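Local coordinates for protein tryptophan synthase alpha chain (Campylobacter jejuni, PDB 3THA) that probably cleaves indoleglycerol phosphate to indole and glyceraldehyde 3-phosphate, as the alpha subunit of the enzyme that makes tryptophan, at residues B[47-52]-B[73-78]; B[97-102]-B[106-111]. All coordinates share one frame; numbering follows the deposited sequence. Where two conformers were deposited one is given.

Both contacts belong to the eight-stranded parallel TIM barrel and follow one another along the chain, contact 1 closing before contact 2 opens. Contact 1 sets the C-terminal end of strand 44-48 and the loop after it against the start of helix 75-83. Contact 2 packs helix 97-103, just beyond the next strand, 90-94, on helix 105-114. Their centres lie about 11 Å apart, on the same side of the chain's centre, and they touch: Ile75 CB comes within 3.7 Å of Leu99 CD2, and the Tyr51 side chain packs on Leu99, Asn98 and Ser102. This side-chain packing ties the region after strand 44-48 to that after strand 90-94.

Contact 1 (B[47-52]-B[73-78]); sequences LGVAYS and VDIHSV
Val49 and Val78 meet tip to tip, methyl against methyl, with Val49 CG1 4.0 Å from Val78 CG2. The other branch of Val49 turns to the first turn of the helix, where its CG2 lies 4.3 Å from Ile75 CD1. Val49 can serve two partners because its branches diverge: CG1 stands anti to the backbone N (chi1 -168°), while CG2 lies beside that N. Compact beta-branched side chains suit this place, since each offers methyls close to its own backbone.

The helix start that presents Ile75 and Val78 is organised by Asp74, its N-cap. Asp74 OD1 takes the N-H of Ser77 at 3.3 Å, an acceptable but bent bond (149°) that arrives on the anti side of the carboxylate and well out of its plane. Asp74 O accepts twice, from Val78 N in the helical pattern and from Ser77 OG at 3.1 Å, so Ser77 clasps the cap through both backbone and hydroxyl.

Around this core, Ala50 packs its small methyl against Ala65 and Leu69 of helix 60-70, a close fit that suits alanine, and Val73 rests on Ala68 of the same helix. Backbone hydrogen bonds from Leu47 to strand 90-94 and from Gly48 to Thr20 of strand 15-21 seat strand 44-48 between those two neighbours. Phe93 of strand 90-94 touches Val49, Ile75 and Val78, placing the helix start against the sheet.

Contact 2 (B[97-102]-B[106-111]); sequences YNLIFS and EKFVKK
Ile100 lies over one face of the Phe108 ring in a CH-pi contact. Its CG1 is 3.9 Å from the ring centroid and 18° off the ring normal, displaced toward the rim on the side of CE1. The two side chains cross at about a right angle. Phe108 holds CG anti to its backbone N (chi1 -171°), which carries the ring toward helix 97-103, and a flat, wide group suits a position that must meet two aliphatic residues at once.

Apolar packing extends the CH-pi contact. Ile100 CD1 reaches Phe108 CE1 at 3.7 Å, and Ile100 CG2 lies 4.1 Å from Phe108 CD1, so CG1, CG2 and CD1 of the isoleucine all lie along the CD1-CE1 side of the ring. Leu99 CD2 approaches Phe108 CE2 at 3.7 Å, obliquely, its side chain also crossing the phenylalanine.

In the TIM barrel, helix 105-114 is the outer helix between strands 90-94 and 117-121, while the short helix 97-103 lies in the connection before it. Within these two helices, i to i+4 backbone bonds such as Phe101 N to Tyr97 O and Lys110 N to Glu106 O keep the helices regular.

Beyond the pair, Ile75 of helix 75-83 touches Phe108. Asn98 ND2 is hydrogen-bonded to Glu124 O of the second subunit.

Contact 1 (B[47-52]-B[73-78])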
# COMPACT_ATOMS: atom_id res chain seq x y z
N LEU B 47 -3.66 -1.60 14.60
CA LEU B 47 -4.17 -2.89 14.23
C LEU B 47 -4.51 -2.85 12.74
O LEU B 47 -5.53 -2.26 12.36
CB LEU B 47 -5.42 -3.23 15.04
CG LEU B 47 -5.43 -3.19 16.57
CD1 LEU B 47 -6.83 -3.53 17.08
CD2 LEU B 47 -4.46 -4.19 17.09
N GLY B 48 -3.64 -3.45 11.92
CA GLY B 48 -3.91 -3.56 10.52
C GLY B 48 -4.93 -4.64 10.31
O GLY B 48 -4.77 -5.77 10.81
N VAL B 49 -6.01 -4.36 9.58
CA VAL B 49 -6.83 -5.48 9.17
C VAL B 49 -6.48 -5.79 7.72
O VAL B 49 -5.52 -5.20 7.17
CB VAL B 49 -8.32 -5.30 9.44
CG1 VAL B 49 -9.05 -6.63 9.24
CG2 VAL B 49 -8.56 -4.80 10.89
N ALA B 50 -7.17 -6.79 7.14
CA ALA B 50 -7.14 -7.01 5.67
C ALA B 50 -8.59 -7.16 5.12
O ALA B 50 -9.38 -7.89 5.70
CB ALA B 50 -6.27 -8.23 5.35
N TYR B 51 -8.96 -6.42 4.06
CA TYR B 51 -10.31 -6.59 3.45
C TYR B 51 -10.22 -7.17 2.04
O TYR B 51 -10.84 -8.20 1.77
CB TYR B 51 -11.17 -5.29 3.45
CG TYR B 51 -12.44 -5.40 2.61
CD1 TYR B 51 -12.57 -4.68 1.43
CD2 TYR B 51 -13.49 -6.28 2.97
CE1 TYR B 51 -13.71 -4.77 0.63
CE2 TYR B 51 -14.64 -6.40 2.16
CZ TYR B 51 -14.75 -5.63 0.99
OH TYR B 51 -15.86 -5.70 0.15
N SER B 52 -9.48 -6.48 1.17
CA SER B 52 -9.15 -6.97 -0.16
C SER B 52 -7.66 -7.26 -0.24
O SER B 52 -6.83 -6.48 0.27
CB SER B 52 -9.57 -5.97 -1.25
OG SER B 52 -10.95 -6.07 -1.57
N VAL B 73 -9.86 -14.50 8.19
CA VAL B 73 -9.90 -13.27 9.01
C VAL B 73 -10.45 -12.03 8.26
O VAL B 73 -9.74 -11.39 7.45
CB VAL B 73 -8.52 -12.93 9.64
CG1 VAL B 73 -8.64 -11.76 10.58
CG2 VAL B 73 -7.94 -14.14 10.39
N ASP B 74 -11.70 -11.70 8.59
CA ASP B 74 -12.36 -10.51 8.10
C ASP B 74 -12.70 -9.60 9.29
O ASP B 74 -12.49 -9.98 10.46
CB ASP B 74 -13.61 -10.86 7.27
CG ASP B 74 -14.58 -11.83 7.99
OD1 ASP B 74 -14.40 -12.12 9.21
OD2 ASP B 74 -15.54 -12.30 7.32
N ILE B 75 -13.21 -8.40 8.99
CA ILE B 75 -13.38 -7.41 10.03
C ILE B 75 -14.36 -7.95 11.07
O ILE B 75 -14.27 -7.62 12.27
CB ILE B 75 -13.76 -6.02 9.44
CG1 ILE B 75 -14.04 -4.99 10.55
CG2 ILE B 75 -14.88 -6.12 8.40
CD1 ILE B 75 -12.78 -4.51 11.33
N HIS B 76 -15.25 -8.84 10.64
CA HIS B 76 -16.25 -9.38 11.53
C HIS B 76 -15.61 -10.17 12.64
O HIS B 76 -15.97 -9.99 13.81
CB HIS B 76 -17.26 -10.23 10.78
CG HIS B 76 -17.93 -9.50 9.65
ND1 HIS B 76 -19.05 -8.73 9.84
CD2 HIS B 76 -17.60 -9.38 8.34
CE1 HIS B 76 -19.40 -8.18 8.68
NE2 HIS B 76 -18.52 -8.56 7.76
N SER B 77 -14.63 -11.01 12.27
CA SER B 77 -13.98 -11.87 13.24
C SER B 77 -12.98 -11.07 14.13
O SER B 77 -12.81 -11.40 15.31
CB SER B 77 -13.35 -13.08 12.57
OG SER B 77 -12.18 -12.75 11.86
N VAL B 78 -12.40 -10.00 13.57
CA VAL B 78 -11.66 -8.97 14.35
C VAL B 78 -12.53 -8.28 15.41
O VAL B 78 -12.18 -8.26 16.60
CB VAL B 78 -11.01 -7.91 13.44
CG1 VAL B 78 -10.48 -6.71 14.25
CG2 VAL B 78 -9.89 -8.55 12.60

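Contact 2 (B[97-102]-B[106-111])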
# COMPACT_ATOMS: atom_id res chain seq x y z
N TYR B 97 -9.62 2.45 3.35
CA TYR B 97 -10.99 2.94 3.31
C TYR B 97 -11.98 1.93 2.74
O TYR B 97 -13.16 1.94 3.12
CB TYR B 97 -11.05 4.25 2.53
CG TYR B 97 -12.34 5.02 2.73
CD1 TYR B 97 -12.52 5.84 3.84
CD2 TYR B 97 -13.37 4.97 1.79
CE1 TYR B 97 -13.69 6.56 4.03
CE2 TYR B 97 -14.53 5.70 1.96
CZ TYR B 97 -14.69 6.48 3.09
OH TYR B 97 -15.86 7.21 3.26
N ASN B 98 -11.51 1.05 1.85
CA ASN B 98 -12.37 0.07 1.23
C ASN B 98 -13.03 -0.84 2.27
O ASN B 98 -14.15 -1.27 2.08
CB ASN B 98 -11.63 -0.75 0.17
CG ASN B 98 -10.40 -1.52 0.72
OD1 ASN B 98 -10.32 -1.90 1.90
ND2 ASN B 98 -9.45 -1.75 -0.14
N LEU B 99 -12.32 -1.14 3.35
CA LEU B 99 -12.86 -1.94 4.40
C LEU B 99 -14.03 -1.18 5.06
O LEU B 99 -15.09 -1.76 5.37
CB LEU B 99 -11.78 -2.24 5.42
CG LEU B 99 -12.12 -3.38 6.39
CD1 LEU B 99 -10.87 -3.95 6.99
CD2 LEU B 99 -12.99 -2.92 7.49
N ILE B 100 -13.82 0.12 5.26
CA ILE B 100 -14.76 0.97 6.00
C ILE B 100 -16.00 1.17 5.15
O ILE B 100 -17.10 0.83 5.58
CB ILE B 100 -14.09 2.30 6.44
CG1 ILE B 100 -12.88 2.01 7.37
CG2 ILE B 100 -15.10 3.27 7.09
CD1 ILE B 100 -12.29 3.24 8.09
N PHE B 101 -15.82 1.70 3.95
CA PHE B 101 -16.89 1.77 2.96
C PHE B 101 -17.84 0.58 2.86
O PHE B 101 -19.06 0.75 2.79
CB PHE B 101 -16.28 2.03 1.60
CG PHE B 101 -17.28 2.40 0.55
CD1 PHE B 101 -17.93 1.40 -0.19
CD2 PHE B 101 -17.58 3.74 0.32
CE1 PHE B 101 -18.88 1.74 -1.15
CE2 PHE B 101 -18.50 4.11 -0.65
CZ PHE B 101 -19.17 3.10 -1.40
N SER B 102 -17.28 -0.62 2.80
CA SER B 102 -18.01 -1.89 2.72
C SER B 102 -18.87 -2.20 3.95
O SER B 102 -20.00 -2.69 3.84
CB SER B 102 -17.00 -3.04 2.56
OG SER B 102 -17.47 -4.24 3.16
N GLU B 106 -20.78 4.93 9.33
CA GLU B 106 -21.35 5.02 10.65
C GLU B 106 -21.23 3.70 11.42
O GLU B 106 -20.67 3.68 12.53
CB GLU B 106 -22.81 5.49 10.53
CG GLU B 106 -23.59 5.44 11.79
CD GLU B 106 -24.67 6.49 11.81
OE1 GLU B 106 -25.80 6.22 11.31
OE2 GLU B 106 -24.39 7.60 12.34
N LYS B 107 -21.76 2.61 10.86
CA LYS B 107 -21.71 1.30 11.53
C LYS B 107 -20.29 0.97 12.05
O LYS B 107 -20.10 0.50 13.19
CB LYS B 107 -22.20 0.19 10.58
CG LYS B 107 -23.67 -0.21 10.67
CD LYS B 107 -24.64 0.87 10.13
CE LYS B 107 -26.12 0.57 10.52
NZ LYS B 107 -27.07 1.70 10.21
N PHE B 108 -19.30 1.20 11.18
CA PHE B 108 -17.90 0.93 11.48
C PHE B 108 -17.37 1.71 12.70
O PHE B 108 -16.73 1.14 13.62
CB PHE B 108 -17.03 1.26 10.26
CG PHE B 108 -15.62 0.82 10.42
CD1 PHE B 108 -14.65 1.71 10.82
CD2 PHE B 108 -15.27 -0.54 10.25
CE1 PHE B 108 -13.34 1.28 11.00
CE2 PHE B 108 -13.98 -0.97 10.42
CZ PHE B 108 -13.01 -0.06 10.81
N VAL B 109 -17.61 3.02 12.67
CA VAL B 109 -17.02 3.93 13.62
C VAL B 109 -17.59 3.69 15.00
O VAL B 109 -16.85 3.64 15.96
CB VAL B 109 -17.19 5.42 13.20
CG1 VAL B 109 -16.53 6.35 14.23
CG2 VAL B 109 -16.58 5.66 11.83
N LYS B 110 -18.91 3.55 15.08
CA LYS B 110 -19.59 3.22 16.33
C LYS B 110 -19.05 1.90 16.90
O LYS B 110 -18.69 1.81 18.07
CB LYS B 110 -21.10 3.15 16.09
CG LYS B 110 -21.90 2.51 17.21
CD LYS B 110 -23.37 2.83 17.01
CE LYS B 110 -24.28 2.09 17.98
NZ LYS B 110 -25.59 2.83 18.16
N LYS B 111 -19.00 0.88 16.05
CA LYS B 111 -18.46 -0.40 16.48
C LYS B 111 -17.05 -0.28 17.04
O LYS B 111 -16.79 -0.72 18.17
CB LYS B 111 -18.51 -1.42 15.35
CG LYS B 111 -19.37 -2.60 15.71
CD LYS B 111 -18.52 -3.54 16.53
CE LYS B 111 -19.01 -4.98 16.45
NZ LYS B 111 -20.32 -5.22 17.15